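Local coordinates for protein short chain dehydrogenase (A0QTM2 homolog) (Mycobacterium thermoresistibile, PDB 3SC4) that probably catalyses an NAD(P)-dependent oxidation or reduction of an as yet unassigned substrate, as a Rossmann-fold short-chain dehydrogenase, at residues R19-G22 against L23-K27; N241-C245 against E246-L250. All coordinates share one frame; numbering follows the deposited sequence.

Interaction 1: R19-G22 against L23-K27; sequences RGIG and LAIAK
The carbonyl oxygen of Gly22 receives the amide of Ala26, with N 2.9 Å from O and the N-H aimed almost straight at it (172°). The same i to i+4 step recurs before it: Ala24 N bonds to Gly20 O in the carbonyl plane, and Ile25 N to Ile21 O at 3.0 Å. Leu23 N reaches Arg19 O at 3.1 Å, but comes from above the carbonyl plane, 61° out of it, a departure from the other three that fits the extended backbone of Arg19 and the positive phi of Gly20. Leu23 CB lies 3.5 Å from Arg19 C, against the backbone, while the guanidinium of Arg19 has its partner elsewhere, NH1 bonding to the carbonyl of Gly51.

The apolar contact belongs to Ile21 and Ile25, which run alongside each other in the same direction. With CG1 beside the backbone N (chi1 -72°), Ile25 carries CD1 back to 4.0 Å from Ile21 CG2. This ridge faces helix 222-232, where Tyr224 and Ala228 meet it, whereas Leu23 packs on Ala56 of helix 53-63. Gly20 and Gly22 are the last two glycines of a GxxxGxG sequence passing into the first helix, the glycine-rich turn by which Rossmann-fold short-chain dehydrogenases characteristically bind their dinucleotide cofactor.

Interaction 2: N241-C245 against E246-L250; sequences NTLLC and EDVLL
Two backbone hydrogen bonds join Leu244 and Cys245 to the turn of helix that follows. Val248 N donates to Leu244 O at 3.1 Å, and Leu249 N to Cys245 O at 2.9 Å; in both the donor lies close to the line of the C=O bond. Leu244 holds the N-cap position, so its carbonyl accepts the first of these bonds, while its apolar side chain offers no polar cap of its own.

Among the apolar contacts, Leu243 and Val248 meet nearly perpendicular to each other, and both also touch helix 222-232, Leu243 at Val231 and Val248 at Val230. Val248 has CG1 anti to its backbone N (chi1 166°), which turns CG2 back toward the strand, 3.8 Å from Leu243 CB. The same methyl also rests in van der Waals contact against the backbone carbonyl of Leu244, CG2 lying 3.4 Å from Leu244 O.

This is the end of the Rossmann-fold sheet: strand 242-244 is its outermost strand on one side, pairing in parallel with strand 190-195, and the chain swings directly into helix 245-252. The short strand and helix axes stand at 78° to each other, 6.7 Å apart at their closest.

The acidic groups make contacts of a different sort. Asp247 lies alongside Leu244, its OD1 3.5 Å from Leu244 CB. Glu246 bends at chi2 (88°), folding its carboxylate back so that OE1 comes 3.5 Å from Cys245 CB. Asp247 OD1 forms a salt bridge with Arg197, whose backbone N-H goes to Glu246 OE1, while Glu246 OE2 pairs with Arg219, so that the buried Glu246 carboxylate is fixed in its rotation. Lying in the first turn of the helix, both negative charges would probably be favoured by the positive end of the helix dipole.

Overall arrangement
Starting from the N terminus, strand 11-15 leads into interaction 1, where 19-22 and 23-27 are consecutive parts of one run of chain, so that the contact covers about the first two turns at the N-terminal end of helix 20-30, inside the first beta-alpha-beta unit. Interaction 2 comes more than two hundred residues later, where strand 242-244 passes into helix 245-252; there the backbone bonds close the first turn of that helix. Interaction 1 is complete before interaction 2 begins, neither nested nor crossing. They lie about 18 Å apart, centre to centre, and about 7 Å between nearest atoms, without touching. Helix 222-232 joins them indirectly, its Tyr224 meeting both Ile21 and Cys245.

Interaction 1: R19-G22 against L23-K27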
loop_
_atom_site.group_PDB
_atom_site.type_symbol
_atom_site.label_atom_id
_atom_site.label_comp_id
_atom_site.label_asym_id
_atom_site.label_seq_id
_atom_site.Cartn_x
_atom_site.Cartn_y
_atom_site.Cartn_z
ATOM N N ARG B 19 -23.836 -5.261 -7.457
ATOM C CA ARG B 19 -24.603 -4.010 -7.518
ATOM C C ARG B 19 -23.759 -2.865 -8.114
ATOM O O ARG B 19 -22.567 -3.014 -8.375
ATOM C CB ARG B 19 -25.136 -3.627 -6.132
ATOM C CG ARG B 19 -24.077 -3.177 -5.085
ATOM C CD ARG B 19 -24.677 -2.832 -3.676
ATOM N NE ARG B 19 -24.383 -3.870 -2.666
ATOM C CZ ARG B 19 -25.079 -5.002 -2.486
ATOM N NH1 ARG B 19 -26.143 -5.280 -3.212
ATOM N NH2 ARG B 19 -24.728 -5.871 -1.563
ATOM N N GLY B 20 -24.404 -1.742 -8.365
ATOM C CA GLY B 20 -23.688 -0.533 -8.740
ATOM C C GLY B 20 -22.712 -0.701 -9.876
ATOM O O GLY B 20 -23.069 -1.253 -10.915
ATOM N N ILE B 21 -21.480 -0.233 -9.650
ATOM C CA ILE B 21 -20.412 -0.167 -10.661
ATOM C C ILE B 21 -20.024 -1.551 -11.179
ATOM O O ILE B 21 -19.871 -1.750 -12.381
ATOM C CB ILE B 21 -19.157 0.556 -10.078
ATOM C CG1 ILE B 21 -19.487 2.027 -9.776
ATOM C CG2 ILE B 21 -17.972 0.476 -11.024
ATOM C CD1 ILE B 21 -18.403 2.777 -8.998
ATOM N N GLY B 22 -19.840 -2.497 -10.271
ATOM C CA GLY B 22 -19.506 -3.870 -10.653
ATOM C C GLY B 22 -20.593 -4.528 -11.486
ATOM O O GLY B 22 -20.338 -5.124 -12.530
ATOM N N LEU B 23 -21.824 -4.411 -11.023
ATOM C CA LEU B 23 -22.925 -4.884 -11.812
ATOM C C LEU B 23 -22.902 -4.240 -13.196
ATOM O O LEU B 23 -22.980 -4.944 -14.178
ATOM C CB LEU B 23 -24.243 -4.653 -11.098
ATOM C CG LEU B 23 -25.471 -5.268 -11.765
ATOM C CD1 LEU B 23 -25.362 -6.791 -11.912
ATOM C CD2 LEU B 23 -26.723 -4.813 -10.930
ATOM N N ALA B 24 -22.724 -2.933 -13.300
ATOM C CA ALA B 24 -22.782 -2.308 -14.644
ATOM C C ALA B 24 -21.684 -2.825 -15.562
ATOM O O ALA B 24 -21.887 -2.932 -16.760
ATOM C CB ALA B 24 -22.749 -0.780 -14.568
ATOM N N ILE B 25 -20.515 -3.132 -15.012
ATOM C CA ILE B 25 -19.407 -3.671 -15.810
ATOM C C ILE B 25 -19.754 -5.081 -16.248
ATOM O O ILE B 25 -19.652 -5.407 -17.429
ATOM C CB ILE B 25 -18.065 -3.652 -15.045
ATOM C CG1 ILE B 25 -17.566 -2.209 -14.937
ATOM C CG2 ILE B 25 -16.985 -4.491 -15.752
ATOM C CD1 ILE B 25 -16.588 -1.961 -13.817
ATOM N N ALA B 26 -20.164 -5.899 -15.289
ATOM C CA ALA B 26 -20.639 -7.244 -15.562
ATOM C C ALA B 26 -21.705 -7.239 -16.660
ATOM O O ALA B 26 -21.602 -7.984 -17.627
ATOM C CB ALA B 26 -21.181 -7.865 -14.293
ATOM N N LYS B 27 -22.703 -6.382 -16.535
ATOM C CA LYS B 27 -23.765 -6.318 -17.545
ATOM C C LYS B 27 -23.229 -5.959 -18.930
ATOM O O LYS B 27 -23.576 -6.593 -19.925
ATOM C CB LYS B 27 -24.892 -5.362 -17.106
ATOM C CG LYS B 27 -25.922 -6.050 -16.162
ATOM C CD LYS B 27 -26.682 -5.099 -15.246
ATOM C CE LYS B 27 -27.941 -4.492 -15.882
ATOM N NZ LYS B 27 -28.533 -3.479 -14.938
#

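Interaction 2: N241-C245 against E246-L250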
loop_
_atom_site.group_PDB
_atom_site.type_symbol
_atom_site.label_atom_id
_atom_site.label_comp_id
_atom_site.label_asym_id
_atom_site.label_seq_id
_atom_site.Cartn_x
_atom_site.Cartn_y
_atom_site.Cartn_z
ATOM N N ASN B 241 -1.124 1.191 -17.075
ATOM C CA ASN B 241 -1.717 2.533 -17.133
ATOM C C ASN B 241 -2.652 2.779 -15.973
ATOM O O ASN B 241 -3.448 1.895 -15.606
ATOM C CB ASN B 241 -2.533 2.701 -18.394
ATOM C CG ASN B 241 -1.716 2.549 -19.639
ATOM O OD1 ASN B 241 -1.852 1.561 -20.374
ATOM N ND2 ASN B 241 -0.887 3.536 -19.914
ATOM N N THR B 242 -2.585 3.983 -15.409
ATOM C CA THR B 242 -3.532 4.374 -14.359
ATOM C C THR B 242 -4.526 5.334 -15.035
ATOM O O THR B 242 -4.251 6.526 -15.171
ATOM C CB THR B 242 -2.833 5.008 -13.102
ATOM O OG1 THR B 242 -2.117 6.207 -13.448
ATOM C CG2 THR B 242 -1.878 4.052 -12.451
ATOM N N LEU B 243 -5.667 4.781 -15.466
ATOM C CA LEU B 243 -6.643 5.469 -16.353
ATOM C C LEU B 243 -7.843 6.125 -15.647
ATOM O O LEU B 243 -8.318 5.653 -14.601
ATOM C CB LEU B 243 -7.196 4.448 -17.348
ATOM C CG LEU B 243 -6.126 3.789 -18.218
ATOM C CD1 LEU B 243 -6.629 2.502 -18.834
ATOM C CD2 LEU B 243 -5.686 4.786 -19.301
ATOM N N LEU B 244 -8.343 7.198 -16.257
ATOM C CA LEU B 244 -9.582 7.852 -15.838
ATOM C C LEU B 244 -10.721 7.558 -16.837
ATOM O O LEU B 244 -10.504 7.627 -18.028
ATOM C CB LEU B 244 -9.351 9.360 -15.775
ATOM C CG LEU B 244 -8.399 9.852 -14.686
ATOM C CD1 LEU B 244 -8.158 11.367 -14.796
ATOM C CD2 LEU B 244 -8.952 9.485 -13.333
ATOM N N CYS B 245 -11.938 7.273 -16.368
ATOM C CA CYS B 245 -13.001 6.838 -17.274
ATOM C C CYS B 245 -13.251 7.825 -18.433
ATOM O O CYS B 245 -13.149 7.480 -19.613
ATOM C CB CYS B 245 -14.300 6.611 -16.503
ATOM S SG CYS B 245 -14.210 5.227 -15.332
ATOM N N GLU B 246 -13.559 9.062 -18.081
ATOM C CA GLU B 246 -13.909 10.049 -19.070
ATOM C C GLU B 246 -12.798 10.212 -20.125
ATOM O O GLU B 246 -13.071 10.239 -21.326
ATOM C CB GLU B 246 -14.223 11.375 -18.392
ATOM C CG GLU B 246 -15.544 11.380 -17.639
ATOM C CD GLU B 246 -15.432 10.892 -16.204
ATOM O OE1 GLU B 246 -14.531 10.071 -15.897
ATOM O OE2 GLU B 246 -16.285 11.317 -15.390
ATOM N N ASP B 247 -11.551 10.262 -19.682
ATOM C CA ASP B 247 -10.423 10.368 -20.611
ATOM C C ASP B 247 -10.383 9.181 -21.588
ATOM O O ASP B 247 -10.180 9.352 -22.781
ATOM C CB ASP B 247 -9.095 10.493 -19.852
ATOM C CG ASP B 247 -9.099 11.634 -18.867
ATOM O OD1 ASP B 247 -10.112 11.813 -18.164
ATOM O OD2 ASP B 247 -8.095 12.365 -18.772
ATOM N N VAL B 248 -10.570 7.979 -21.069
ATOM C CA VAL B 248 -10.551 6.786 -21.895
ATOM C C VAL B 248 -11.644 6.882 -22.951
ATOM O O VAL B 248 -11.428 6.547 -24.137
ATOM C CB VAL B 248 -10.734 5.527 -21.028
ATOM C CG1 VAL B 248 -11.066 4.313 -21.880
ATOM C CG2 VAL B 248 -9.482 5.296 -20.226
ATOM N N LEU B 249 -12.806 7.365 -22.522
ATOM C CA LEU B 249 -13.947 7.463 -23.413
ATOM C C LEU B 249 -13.720 8.461 -24.558
ATOM O O LEU B 249 -13.980 8.124 -25.699
ATOM C CB LEU B 249 -15.226 7.753 -22.625
ATOM C CG LEU B 249 -15.735 6.509 -21.848
ATOM C CD1 LEU B 249 -16.728 6.907 -20.766
ATOM C CD2 LEU B 249 -16.348 5.427 -22.782
ATOM N N LEU B 250 -13.206 9.660 -24.276
ATOM C CA LEU B 250 -12.868 10.630 -25.347
ATOM C C LEU B 250 -11.838 10.102 -26.317
ATOM O O LEU B 250 -11.943 10.340 -27.506
ATOM C CB LEU B 250 -12.313 11.943 -24.776
ATOM C CG LEU B 250 -13.319 12.782 -24.021
ATOM C CD1 LEU B 250 -12.660 14.055 -23.507
ATOM C CD2 LEU B 250 -14.499 13.107 -24.907
#